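Ochratoxinase (Aspergillus niger, PDB 4C65) hydrolyses the mycotoxin ochratoxin A to ochratoxin alpha and L-phenylalanine, acting as a zinc-dependent homooctameric carboxypeptidase of the amidohydrolase superfamily. Local coordinates at residues K319-A324 with V329-G334; I392-N397 with I402-E407; G165-R170 with V185-R190; A365-P370 with T380-E385. One frame throughout, in Å; residues are numbered along the deposited sequence.

Contact 1 of 4, residues K319-A324 with V329-G334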
loop_
_atom_site.group_PDB
_atom_site.type_symbol
_atom_site.label_atom_id
_atom_site.label_comp_id
_atom_site.label_asym_id
_atom_site.label_seq_id
_atom_site.Cartn_x
_atom_site.Cartn_y
_atom_site.Cartn_z
ATOM N N LYS A 319 -11.646 19.333 -45.508
ATOM C CA LYS A 319 -11.838 18.472 -46.695
ATOM C C LYS A 319 -12.485 17.164 -46.325
ATOM O O LYS A 319 -13.382 16.700 -47.024
ATOM C CB LYS A 319 -10.529 18.113 -47.384
ATOM C CG LYS A 319 -9.781 19.242 -48.069
ATOM C CD LYS A 319 -8.604 18.688 -48.910
ATOM C CE LYS A 319 -7.721 19.805 -49.435
ATOM N NZ LYS A 319 -7.229 19.643 -50.847
ATOM N N ALA A 320 -12.038 16.580 -45.217
ATOM C CA ALA A 320 -12.583 15.320 -44.738
ATOM C C ALA A 320 -14.076 15.446 -44.477
ATOM O O ALA A 320 -14.861 14.564 -44.851
ATOM C CB ALA A 320 -11.840 14.860 -43.490
ATOM N N TYR A 321 -14.456 16.522 -43.795
ATOM C CA TYR A 321 -15.856 16.784 -43.438
ATOM C C TYR A 321 -16.701 16.993 -44.682
ATOM O O TYR A 321 -17.737 16.361 -44.851
ATOM C CB TYR A 321 -15.950 18.028 -42.535
ATOM C CG TYR A 321 -17.262 18.242 -41.789
ATOM C CD1 TYR A 321 -18.211 17.214 -41.640
ATOM C CD2 TYR A 321 -17.528 19.467 -41.178
ATOM C CE1 TYR A 321 -19.397 17.424 -40.937
ATOM C CE2 TYR A 321 -18.704 19.683 -40.466
ATOM C CZ TYR A 321 -19.626 18.665 -40.336
ATOM O OH TYR A 321 -20.774 18.891 -39.631
ATOM N N GLN A 322 -16.240 17.884 -45.550
ATOM C CA GLN A 322 -16.957 18.183 -46.787
ATOM C C GLN A 322 -17.101 16.917 -47.614
ATOM O O GLN A 322 -18.160 16.663 -48.188
ATOM C CB GLN A 322 -16.223 19.254 -47.595
ATOM C CG GLN A 322 -16.294 20.636 -46.971
ATOM C CD GLN A 322 -15.367 21.635 -47.619
ATOM O OE1 GLN A 322 -14.516 21.284 -48.439
ATOM N NE2 GLN A 322 -15.516 22.884 -47.254
ATOM N N GLY A 323 -16.020 16.144 -47.690
ATOM C CA GLY A 323 -16.019 14.926 -48.484
ATOM C C GLY A 323 -17.011 13.906 -47.959
ATOM O O GLY A 323 -17.699 13.239 -48.739
ATOM N N ALA A 324 -17.092 13.797 -46.642
ATOM C CA ALA A 324 -17.990 12.847 -46.017
ATOM C C ALA A 324 -19.435 13.245 -46.231
ATOM O O ALA A 324 -20.303 12.387 -46.380
ATOM C CB ALA A 324 -17.687 12.723 -44.537
ATOM N N VAL A 329 -21.949 9.884 -46.121
ATOM C CA VAL A 329 -21.690 9.311 -44.776
ATOM C C VAL A 329 -22.701 9.876 -43.804
ATOM O O VAL A 329 -23.038 11.057 -43.887
ATOM C CB VAL A 329 -20.281 9.675 -44.270
ATOM C CG1 VAL A 329 -20.008 9.049 -42.903
ATOM C CG2 VAL A 329 -19.216 9.241 -45.278
ATOM N N THR A 330 -23.200 9.043 -42.904
ATOM C CA THR A 330 -24.155 9.494 -41.913
ATOM C C THR A 330 -23.461 10.370 -40.855
ATOM O O THR A 330 -22.491 9.936 -40.226
ATOM C CB THR A 330 -24.792 8.310 -41.198
ATOM O OG1 THR A 330 -25.385 7.447 -42.153
ATOM C CG2 THR A 330 -25.844 8.783 -40.218
ATOM N N ILE A 331 -23.964 11.582 -40.669
ATOM C CA ILE A 331 -23.303 12.561 -39.848
ATOM C C ILE A 331 -24.184 12.985 -38.690
ATOM O O ILE A 331 -25.401 13.083 -38.819
ATOM C CB ILE A 331 -22.910 13.772 -40.713
ATOM C CG1 ILE A 331 -21.851 13.325 -41.714
ATOM C CG2 ILE A 331 -22.344 14.916 -39.876
ATOM C CD1 ILE A 331 -21.964 14.029 -43.024
ATOM N N ALA A 332 -23.556 13.231 -37.545
ATOM C CA ALA A 332 -24.222 13.885 -36.426
ATOM C C ALA A 332 -23.324 15.002 -35.937
ATOM O O ALA A 332 -22.128 15.047 -36.264
ATOM C CB ALA A 332 -24.524 12.913 -35.316
ATOM N N LEU A 333 -23.906 15.931 -35.192
ATOM C CA LEU A 333 -23.188 17.128 -34.777
ATOM C C LEU A 333 -22.715 17.029 -33.332
ATOM O O LEU A 333 -23.441 16.566 -32.452
ATOM C CB LEU A 333 -24.052 18.395 -34.933
ATOM C CG LEU A 333 -24.483 18.727 -36.351
ATOM C CD1 LEU A 333 -25.094 20.110 -36.402
ATOM C CD2 LEU A 333 -23.329 18.653 -37.340
ATOM N N GLY A 334 -21.475 17.480 -33.117
ATOM C CA GLY A 334 -20.871 17.557 -31.805
ATOM C C GLY A 334 -19.961 18.739 -31.791
ATOM O O GLY A 334 -19.383 19.089 -32.806
HETATM O O HOH W 1 -20.427 16.413 -37.362
#
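Ala324, near the end of helix 304-327, and Val329, at the start of the segment 329-334, approach to 5.3 Å between their CA atoms, and the chain then runs on from the helix into strand 331-332. This is the helix-to-strand step of the twisted TIM barrel: strand 331-332 lies at one margin of a run of five parallel strands, bonded through its backbone to Tyr284 of strand 283-285. A single backbone hydrogen bond closes the turn, Val329 N donating to Ala324 O at 3.0 Å with a somewhat bent N-H...O angle of 142°. Just beside it the CG2 branch of Val329 rests against the methyl of Ala324, CG2 to CB being 3.9 Å. Trp274 of helix 271-280 touches both of these side chains.

Further along, Tyr321 spans the gap between helix and strand. Its CG lies anti to the backbone N (chi1 -165°), which swings the ring out from the helix toward the strand. There Ile331 presents its CG2 branch at the ring edge, near the ring plane, 4.0 Å from CE1 of Tyr321. The other arm of Ile331 goes back to the helix end, where its CD1 lies 4.1 Å from Ala324 O, so the two branches divide their work between ring and turn. Helix 344-354 adds Ala350, which touches both Tyr321 and Leu333. The ring's far end meets Leu333 almost at right angles, with the phenol OH of Tyr321 3.4 Å from the CD2 methyl of Leu333.

Contact 2 of 4, residues I392-N397 with I402-E407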
loop_
_atom_site.group_PDB
_atom_site.type_symbol
_atom_site.label_atom_id
_atom_site.label_comp_id
_atom_site.label_asym_id
_atom_site.label_seq_id
_atom_site.Cartn_x
_atom_site.Cartn_y
_atom_site.Cartn_z
ATOM N N ILE A 392 -38.967 21.197 -29.320
ATOM C CA ILE A 392 -38.733 22.612 -29.059
ATOM C C ILE A 392 -39.468 23.503 -30.056
ATOM O O ILE A 392 -39.689 23.122 -31.214
ATOM C CB ILE A 392 -37.229 22.958 -29.022
ATOM C CG1 ILE A 392 -36.542 22.683 -30.368
ATOM C CG2 ILE A 392 -36.551 22.181 -27.911
ATOM C CD1 ILE A 392 -35.131 23.241 -30.476
ATOM N N ALA A 393 -39.835 24.685 -29.583
ATOM C CA ALA A 393 -40.479 25.674 -30.425
ATOM C C ALA A 393 -39.568 26.858 -30.604
ATOM O O ALA A 393 -38.874 27.270 -29.674
ATOM C CB ALA A 393 -41.803 26.119 -29.833
ATOM N N LEU A 394 -39.607 27.415 -31.805
ATOM C CA LEU A 394 -38.814 28.582 -32.147
ATOM C C LEU A 394 -39.678 29.709 -32.641
ATOM O O LEU A 394 -40.766 29.485 -33.188
ATOM C CB LEU A 394 -37.812 28.225 -33.244
ATOM C CG LEU A 394 -36.505 27.579 -32.811
ATOM C CD1 LEU A 394 -36.676 26.101 -32.689
ATOM C CD2 LEU A 394 -35.371 27.868 -33.776
ATOM N N GLU A 395 -39.183 30.926 -32.459
ATOM C CA GLU A 395 -39.865 32.119 -32.929
ATOM C C GLU A 395 -39.627 32.353 -34.420
ATOM O O GLU A 395 -40.473 32.919 -35.075
ATOM C CB GLU A 395 -39.378 33.319 -32.149
ATOM C CG GLU A 395 -40.419 34.385 -31.807
ATOM C CD GLU A 395 -39.924 35.377 -30.727
ATOM O OE1 GLU A 395 -38.894 35.076 -30.056
ATOM O OE2 GLU A 395 -40.545 36.473 -30.548
ATOM N N GLU A 396 -38.484 31.915 -34.948
ATOM C CA GLU A 396 -38.154 32.116 -36.369
ATOM C C GLU A 396 -37.725 30.831 -37.044
ATOM O O GLU A 396 -37.362 29.863 -36.398
ATOM C CB GLU A 396 -37.060 33.165 -36.571
ATOM C CG GLU A 396 -37.604 34.617 -36.482
ATOM C CD GLU A 396 -37.131 35.454 -35.311
ATOM O OE1 GLU A 396 -36.135 35.088 -34.630
ATOM O OE2 GLU A 396 -37.751 36.541 -35.121
ATOM N N ASN A 397 -37.781 30.852 -38.367
ATOM C CA ASN A 397 -37.510 29.688 -39.200
ATOM C C ASN A 397 -36.005 29.490 -39.393
ATOM O O ASN A 397 -35.367 30.266 -40.093
ATOM C CB ASN A 397 -38.196 29.857 -40.553
ATOM C CG ASN A 397 -37.980 28.686 -41.470
ATOM O OD1 ASN A 397 -37.397 27.668 -41.094
ATOM N ND2 ASN A 397 -38.394 28.840 -42.701
ATOM N N ILE A 402 -29.628 29.554 -40.192
ATOM C CA ILE A 402 -29.191 28.562 -39.217
ATOM C C ILE A 402 -28.643 29.177 -37.913
ATOM O O ILE A 402 -28.613 28.518 -36.883
ATOM C CB ILE A 402 -28.173 27.587 -39.844
ATOM C CG1 ILE A 402 -28.136 26.264 -39.078
ATOM C CG2 ILE A 402 -26.789 28.210 -39.961
ATOM C CD1 ILE A 402 -29.313 25.352 -39.387
ATOM N N LYS A 403 -28.251 30.444 -37.958
ATOM C CA LYS A 403 -27.763 31.149 -36.777
ATOM C C LYS A 403 -28.859 31.492 -35.763
ATOM O O LYS A 403 -28.572 32.014 -34.691
ATOM C CB LYS A 403 -27.075 32.452 -37.183
ATOM C CG LYS A 403 -25.853 32.265 -38.045
ATOM C CD LYS A 403 -25.183 33.603 -38.305
ATOM C CE LYS A 403 -24.144 33.451 -39.378
ATOM N NZ LYS A 403 -23.654 34.772 -39.816
ATOM N N VAL A 404 -30.115 31.256 -36.124
ATOM C CA VAL A 404 -31.224 31.533 -35.217
ATOM C C VAL A 404 -31.043 30.803 -33.880
ATOM O O VAL A 404 -31.325 31.361 -32.815
ATOM C CB VAL A 404 -32.570 31.169 -35.884
ATOM C CG1 VAL A 404 -33.680 31.096 -34.853
ATOM C CG2 VAL A 404 -32.929 32.219 -36.939
ATOM N N PHE A 405 -30.512 29.582 -33.944
ATOM C CA PHE A 405 -30.252 28.783 -32.752
ATOM C C PHE A 405 -29.266 29.429 -31.767
ATOM O O PHE A 405 -29.202 29.047 -30.611
ATOM C CB PHE A 405 -29.715 27.421 -33.146
ATOM C CG PHE A 405 -30.689 26.578 -33.892
ATOM C CD1 PHE A 405 -31.792 26.047 -33.257
ATOM C CD2 PHE A 405 -30.486 26.285 -35.225
ATOM C CE1 PHE A 405 -32.692 25.249 -33.943
ATOM C CE2 PHE A 405 -31.381 25.492 -35.923
ATOM C CZ PHE A 405 -32.489 24.978 -35.282
ATOM N N GLN A 406 -28.501 30.410 -32.220
ATOM C CA GLN A 406 -27.548 31.089 -31.347
ATOM C C GLN A 406 -28.179 32.163 -30.456
ATOM O O GLN A 406 -27.479 32.737 -29.626
ATOM C CB GLN A 406 -26.395 31.678 -32.168
ATOM C CG GLN A 406 -25.484 30.593 -32.733
ATOM C CD GLN A 406 -24.552 31.128 -33.779
ATOM O OE1 GLN A 406 -23.930 32.169 -33.587
ATOM N NE2 GLN A 406 -24.463 30.444 -34.904
ATOM N N GLU A 407 -29.465 32.442 -30.632
ATOM C CA GLU A 407 -30.168 33.290 -29.692
ATOM C C GLU A 407 -31.116 32.408 -28.855
ATOM O O GLU A 407 -32.147 31.971 -29.365
ATOM C CB GLU A 407 -30.906 34.405 -30.425
ATOM C CG GLU A 407 -31.759 35.286 -29.514
ATOM C CD GLU A 407 -31.030 35.801 -28.264
ATOM O OE1 GLU A 407 -30.336 36.832 -28.375
ATOM O OE2 GLU A 407 -31.163 35.191 -27.171
#
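Val404, Leu394 and Phe405 carry this contact: one residue of strand 391-394 meets two consecutive residues of a short 3-10 turn. The turn sits in the connection that leads from strand 391-394 to its antiparallel neighbour 411-416, in a mixed sheet that probably joins the beta-sandwich domain to the barrel side of the subunit. The backbones stay well apart, their CA atoms coming no nearer than 7.0 Å (Glu396 with Val404), and no hydrogen bond crosses; the gap is bridged by side chains.

Leu394 works through a single methyl. Its CG stands anti to the carbonyl carbon (chi1 -84°), and CD2 reaches both residues of the turn. It meets CG1 of Val404 at 3.8 Å, the two side chains running at a slant to one another. The same methyl also lies obliquely against the Phe405 ring, whose CE1 is 3.8 Å from CD2 of Leu394. Met62 of strand 60-67 touches both Leu394 and Phe405, extending the apolar cluster into the sheet, while Pro398 lies against Phe405.

Val404 has the most surface buried, and both its branches are in use. CG1 is turned to Leu394 and also lies 4.2 Å from Glu396 O. CG2 faces the chain beyond the strand, 4.3 Å from CB of Glu396.

Contact 3 of 4, residues G165-R170 with V185-R190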
loop_
_atom_site.group_PDB
_atom_site.type_symbol
_atom_site.label_atom_id
_atom_site.label_comp_id
_atom_site.label_asym_id
_atom_site.label_seq_id
_atom_site.Cartn_x
_atom_site.Cartn_y
_atom_site.Cartn_z
ATOM N N GLY A 165 -5.835 4.866 -13.093
ATOM C CA GLY A 165 -5.524 3.506 -13.513
ATOM C C GLY A 165 -6.575 2.552 -13.004
ATOM O O GLY A 165 -7.387 2.914 -12.150
ATOM N N VAL A 166 -6.527 1.324 -13.496
ATOM C CA VAL A 166 -7.512 0.301 -13.144
ATOM C C VAL A 166 -6.912 -0.776 -12.245
ATOM O O VAL A 166 -7.542 -1.810 -12.010
ATOM C CB VAL A 166 -8.160 -0.349 -14.394
ATOM C CG1 VAL A 166 -8.783 0.716 -15.283
ATOM C CG2 VAL A 166 -7.157 -1.203 -15.185
ATOM N N MET A 167 -5.689 -0.545 -11.781
ATOM C CA MET A 167 -5.077 -1.368 -10.732
ATOM C C MET A 167 -5.237 -0.630 -9.389
ATOM O O MET A 167 -5.616 0.561 -9.361
ATOM C CB MET A 167 -3.578 -1.575 -11.021
ATOM C CG MET A 167 -2.705 -0.318 -10.790
ATOM S SD MET A 167 -2.914 1.028 -12.016
ATOM C CE MET A 167 -2.083 0.295 -13.424
ATOM N N ASN A 168 -4.913 -1.317 -8.301
ATOM C CA ASN A 168 -4.879 -0.707 -6.967
ATOM C C ASN A 168 -6.163 -0.037 -6.520
ATOM O O ASN A 168 -6.181 1.150 -6.261
ATOM C CB ASN A 168 -3.728 0.287 -6.851
ATOM C CG ASN A 168 -2.383 -0.394 -7.035
ATOM O OD1 ASN A 168 -2.286 -1.488 -7.618
ATOM N ND2 ASN A 168 -1.325 0.256 -6.554
ATOM N N PRO A 169 -7.231 -0.812 -6.430
ATOM C CA PRO A 169 -8.419 -0.280 -5.840
ATOM C C PRO A 169 -8.155 0.298 -4.443
ATOM O O PRO A 169 -7.337 -0.221 -3.680
ATOM C CB PRO A 169 -9.361 -1.496 -5.798
ATOM C CG PRO A 169 -8.488 -2.678 -5.877
ATOM C CD PRO A 169 -7.364 -2.236 -6.753
ATOM N N ARG A 170 -8.883 1.350 -4.099
ATOM C CA ARG A 170 -8.614 2.121 -2.891
ATOM C C ARG A 170 -9.834 2.975 -2.599
ATOM O O ARG A 170 -10.678 3.143 -3.468
ATOM C CB ARG A 170 -7.425 3.043 -3.147
ATOM C CG ARG A 170 -7.560 3.802 -4.478
ATOM C CD ARG A 170 -6.745 5.089 -4.529
ATOM N NE ARG A 170 -6.846 5.670 -5.858
ATOM C CZ ARG A 170 -7.835 6.447 -6.287
ATOM N NH1 ARG A 170 -8.834 6.799 -5.487
ATOM N NH2 ARG A 170 -7.820 6.896 -7.537
ATOM N N VAL A 185 -4.821 -5.919 -22.823
ATOM C CA VAL A 185 -6.122 -6.540 -22.906
ATOM C C VAL A 185 -6.781 -6.720 -21.535
ATOM O O VAL A 185 -7.981 -6.529 -21.407
ATOM C CB VAL A 185 -6.005 -7.897 -23.635
ATOM C CG1 VAL A 185 -7.177 -8.812 -23.322
ATOM C CG2 VAL A 185 -5.888 -7.665 -25.140
ATOM N N GLU A 186 -6.015 -7.138 -20.534
ATOM C CA GLU A 186 -6.581 -7.418 -19.218
ATOM C C GLU A 186 -7.135 -6.133 -18.632
ATOM O O GLU A 186 -8.288 -6.072 -18.225
ATOM C CB GLU A 186 -5.544 -8.037 -18.262
ATOM C CG GLU A 186 -4.876 -9.314 -18.765
ATOM C CD GLU A 186 -5.878 -10.396 -19.163
ATOM O OE1 GLU A 186 -6.535 -10.976 -18.266
ATOM O OE2 GLU A 186 -5.995 -10.676 -20.372
ATOM N N GLU A 187 -6.304 -5.103 -18.590
ATOM C CA GLU A 187 -6.711 -3.846 -17.980
ATOM C C GLU A 187 -7.851 -3.182 -18.737
ATOM O O GLU A 187 -8.719 -2.554 -18.117
ATOM C CB GLU A 187 -5.527 -2.876 -17.846
ATOM C CG GLU A 187 -4.544 -3.266 -16.752
ATOM C CD GLU A 187 -3.495 -2.199 -16.474
ATOM O OE1 GLU A 187 -3.565 -1.064 -17.019
ATOM O OE2 GLU A 187 -2.579 -2.496 -15.695
ATOM N N VAL A 188 -7.871 -3.297 -20.057
ATOM C CA VAL A 188 -8.910 -2.581 -20.811
ATOM C C VAL A 188 -10.284 -3.212 -20.571
ATOM O O VAL A 188 -11.302 -2.505 -20.647
ATOM C CB VAL A 188 -8.637 -2.376 -22.316
ATOM C CG1 VAL A 188 -7.420 -1.498 -22.543
ATOM C CG2 VAL A 188 -8.496 -3.696 -23.043
ATOM N N ARG A 189 -10.323 -4.503 -20.255
ATOM C CA ARG A 189 -11.596 -5.103 -19.906
ATOM C C ARG A 189 -12.153 -4.412 -18.689
ATOM O O ARG A 189 -13.316 -4.038 -18.676
ATOM C CB ARG A 189 -11.479 -6.597 -19.642
ATOM C CG ARG A 189 -11.267 -7.447 -20.893
ATOM C CD ARG A 189 -11.445 -8.910 -20.536
ATOM N NE ARG A 189 -10.928 -9.793 -21.570
ATOM C CZ ARG A 189 -11.571 -10.102 -22.682
ATOM N NH1 ARG A 189 -12.752 -9.556 -22.962
ATOM N NH2 ARG A 189 -11.000 -10.949 -23.534
ATOM N N ARG A 190 -11.342 -4.275 -17.652
ATOM C CA ARG A 190 -11.826 -3.595 -16.457
ATOM C C ARG A 190 -12.197 -2.146 -16.762
ATOM O O ARG A 190 -13.235 -1.661 -16.293
ATOM C CB ARG A 190 -10.842 -3.691 -15.293
ATOM C CG ARG A 190 -11.326 -2.851 -14.103
ATOM C CD ARG A 190 -11.110 -3.486 -12.745
ATOM N NE ARG A 190 -9.729 -3.874 -12.534
ATOM C CZ ARG A 190 -9.311 -5.102 -12.261
ATOM N NH1 ARG A 190 -10.139 -6.124 -12.168
ATOM N NH2 ARG A 190 -8.024 -5.316 -12.100
HETATM O O HOH W 2 -4.479 1.003 -15.226
#
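Val166, in the loop after helix 157-164, packs on helix 185-198 against Glu187 and Arg190, where that helix lies at a subunit interface. Its CG2 methyl is 3.5 Å from CB of Glu187 and follows the extended side chain outward to the carboxylate, whose OE2 is 3.6 Å from the Met167 CE methyl. CB of Val166 lies 4.0 Å from CG of Arg190. The bent Arg190 chain brings the edge of its guanidinium to the loop backbone: NE donates to Val166 O at 3.1 Å (159°), the oxygen close to the guanidinium plane and the donor in the carbonyl plane. The backbone N of the same valine donates a hydrogen bond to water 2, 2.7 Å away, and that water donates in turn to Glu187 OE1.

One shell out, Glu187 OE1 also accepts from Asp183 N. Beyond the chain, Arg190 NH2 forms a salt bridge with Glu187 of the second subunit and its NH1 one with Asp183 of that subunit, while Glu187 OE2 makes a salt bridge with Arg190 NH2 of the third subunit.

With NE on a carbonyl and both terminal nitrogens on carboxylates, the arrangement is consistent with these bonds limiting the guanidinium's rotation and linking the loop carbonyl to the interface between subunits.

Contact 4 of 4, residues A365-P370 with T380-E385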
loop_
_atom_site.group_PDB
_atom_site.type_symbol
_atom_site.label_atom_id
_atom_site.label_comp_id
_atom_site.label_asym_id
_atom_site.label_seq_id
_atom_site.Cartn_x
_atom_site.Cartn_y
_atom_site.Cartn_z
ATOM N N ALA A 365 -28.343 17.071 -36.260
ATOM C CA ALA A 365 -28.445 17.406 -34.846
ATOM C C ALA A 365 -29.686 16.842 -34.162
ATOM O O ALA A 365 -29.860 17.010 -32.955
ATOM C CB ALA A 365 -28.406 18.902 -34.670
ATOM N N THR A 366 -30.546 16.180 -34.926
ATOM C CA THR A 366 -31.770 15.629 -34.392
ATOM C C THR A 366 -31.925 14.184 -34.774
ATOM O O THR A 366 -31.579 13.302 -34.004
ATOM C CB THR A 366 -32.998 16.464 -34.827
ATOM O OG1 THR A 366 -33.137 16.483 -36.259
ATOM C CG2 THR A 366 -32.865 17.869 -34.334
ATOM N N ALA A 367 -32.395 13.917 -35.983
ATOM C CA ALA A 367 -32.752 12.551 -36.394
ATOM C C ALA A 367 -31.577 11.560 -36.325
ATOM O O ALA A 367 -31.765 10.416 -35.933
ATOM C CB ALA A 367 -33.382 12.546 -37.788
ATOM N N ASN A 368 -30.393 11.996 -36.735
ATOM C CA ASN A 368 -29.223 11.126 -36.811
ATOM C C ASN A 368 -28.533 10.986 -35.491
ATOM O O ASN A 368 -27.830 10.020 -35.259
ATOM C CB ASN A 368 -28.198 11.677 -37.800
ATOM C CG ASN A 368 -28.613 11.493 -39.252
ATOM O OD1 ASN A 368 -29.528 10.744 -39.581
ATOM N ND2 ASN A 368 -27.924 12.198 -40.132
ATOM N N ALA A 369 -28.729 11.963 -34.616
ATOM C CA ALA A 369 -27.925 12.080 -33.401
ATOM C C ALA A 369 -27.997 10.880 -32.449
ATOM O O ALA A 369 -26.973 10.491 -31.882
ATOM C CB ALA A 369 -28.283 13.343 -32.670
ATOM N N PRO A 370 -29.184 10.290 -32.253
ATOM C CA PRO A 370 -29.196 9.107 -31.395
ATOM C C PRO A 370 -28.366 7.910 -31.881
ATOM O O PRO A 370 -28.052 7.026 -31.075
ATOM C CB PRO A 370 -30.678 8.730 -31.309
ATOM C CG PRO A 370 -31.432 9.903 -31.820
ATOM C CD PRO A 370 -30.525 10.645 -32.738
ATOM N N THR A 380 -36.167 8.569 -30.659
ATOM C CA THR A 380 -36.159 9.987 -30.420
ATOM C C THR A 380 -35.443 10.740 -31.542
ATOM O O THR A 380 -35.016 10.153 -32.519
ATOM C CB THR A 380 -35.530 10.299 -29.052
ATOM O OG1 THR A 380 -35.768 11.661 -28.711
ATOM C CG2 THR A 380 -34.016 10.046 -29.049
ATOM N N GLY A 381 -35.370 12.065 -31.432
ATOM C CA GLY A 381 -34.716 12.876 -32.457
ATOM C C GLY A 381 -35.552 13.141 -33.707
ATOM O O GLY A 381 -35.069 13.786 -34.639
ATOM N N GLN A 382 -36.816 12.718 -33.690
ATOM C CA GLN A 382 -37.761 13.055 -34.737
ATOM C C GLN A 382 -39.158 13.343 -34.194
ATOM O O GLN A 382 -39.572 12.759 -33.184
ATOM C CB GLN A 382 -37.899 11.910 -35.716
ATOM C CG GLN A 382 -36.629 11.579 -36.432
ATOM C CD GLN A 382 -36.853 10.447 -37.400
ATOM O OE1 GLN A 382 -37.646 10.541 -38.309
ATOM N NE2 GLN A 382 -36.100 9.382 -37.215
ATOM N N LEU A 383 -39.865 14.262 -34.862
ATOM C CA LEU A 383 -41.251 14.552 -34.531
ATOM C C LEU A 383 -42.097 13.539 -35.297
ATOM O O LEU A 383 -42.541 13.804 -36.413
ATOM C CB LEU A 383 -41.640 16.006 -34.869
ATOM C CG LEU A 383 -40.891 17.132 -34.147
ATOM C CD1 LEU A 383 -41.611 18.446 -34.384
ATOM C CD2 LEU A 383 -40.725 16.900 -32.639
ATOM N N ARG A 384 -42.272 12.382 -34.673
ATOM C CA ARG A 384 -42.941 11.225 -35.260
ATOM C C ARG A 384 -43.763 10.519 -34.218
ATOM O O ARG A 384 -43.337 10.424 -33.077
ATOM C CB ARG A 384 -41.930 10.190 -35.749
ATOM C CG ARG A 384 -41.695 10.375 -37.207
ATOM C CD ARG A 384 -40.596 9.482 -37.706
ATOM N NE ARG A 384 -41.128 8.175 -38.056
ATOM C CZ ARG A 384 -40.420 7.246 -38.681
ATOM N NH1 ARG A 384 -39.172 7.492 -39.048
ATOM N NH2 ARG A 384 -40.966 6.065 -38.940
ATOM N N GLU A 385 -44.893 9.958 -34.623
ATOM C CA GLU A 385 -45.710 9.209 -33.703
ATOM C C GLU A 385 -44.902 8.048 -33.071
ATOM O O GLU A 385 -44.162 7.332 -33.747
ATOM C CB GLU A 385 -46.954 8.705 -34.415
ATOM C CG GLU A 385 -47.921 7.986 -33.484
ATOM C CD GLU A 385 -49.097 7.257 -34.131
ATOM O OE1 GLU A 385 -48.862 6.439 -35.039
ATOM O OE2 GLU A 385 -50.247 7.365 -33.654
HETATM O O HOH W 3 -34.055 9.336 -34.827
#
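Ala367 and Gly381 bring their CA atoms to 4.4 Å where two parts of one long loop fold against each other. That loop runs from helix 358-365 to strand 391-394 of the mixed sheet in the two-domain amidohydrolase fold, and is probably part of the passage from barrel to beta-sandwich.

The tight part is nearly all backbone. Gly381, at a positive phi of 79°, has no side chain to hold the loops apart, and its CA comes 3.5 Å from Thr366 O in a CA-H...O contact. A second such contact runs the other way, from Ala367 CA to Gly381 O at 3.2 Å. Although Ala367 N also lies close to that oxygen, the angle is too poor for a hydrogen bond. Next to this, Pro370 sets its CG 3.8 Å from the CG2 methyl of Thr380, and Trp66 of strand 60-67 touches both residues. The hydroxyl of Thr366 turns elsewhere, to Ile362 O in the preceding helix.

The looser side begins at Gln382. Its CG, anti to the carbonyl carbon (chi1 -62°), lies 3.6 Å from Ala367 CB, and the chain then runs extended to the amide of this partly exposed residue. There Arg384 NH1, on an exposed side chain, makes a weak, straight bond to Gln382 OE1. The amide's other end turns back to the backbone through water 3, which accepts from Gln382 NE2 at 3.1 Å. The same water donates to Ala367 O at 2.8 Å. Its remaining bond goes to Thr380 O, 2.6 Å away.

In the fold
Contacts 1 and 4 touch directly: Ile331 O probably accepts a hydrogen bond from Asn368 ND2 at 3.0 Å, and Leu333 CD1 packs on Ala365 CB, joining the strand 331-332 region to the end of helix 358-365 and the loop that follows. Contact 2 is a near neighbour without touching either, its nearest atoms about 7 Å from contact 1 and about 6 Å from contact 4. Contact 3 stands apart at the subunit interfaces, its centre about 46 Å from that of contact 2 and across the chain's centre from it. Contact 1 comes near the zinc site: the Leu333 side chain is about 8 Å from that of His69, and Tyr321 about 9 Å from His265.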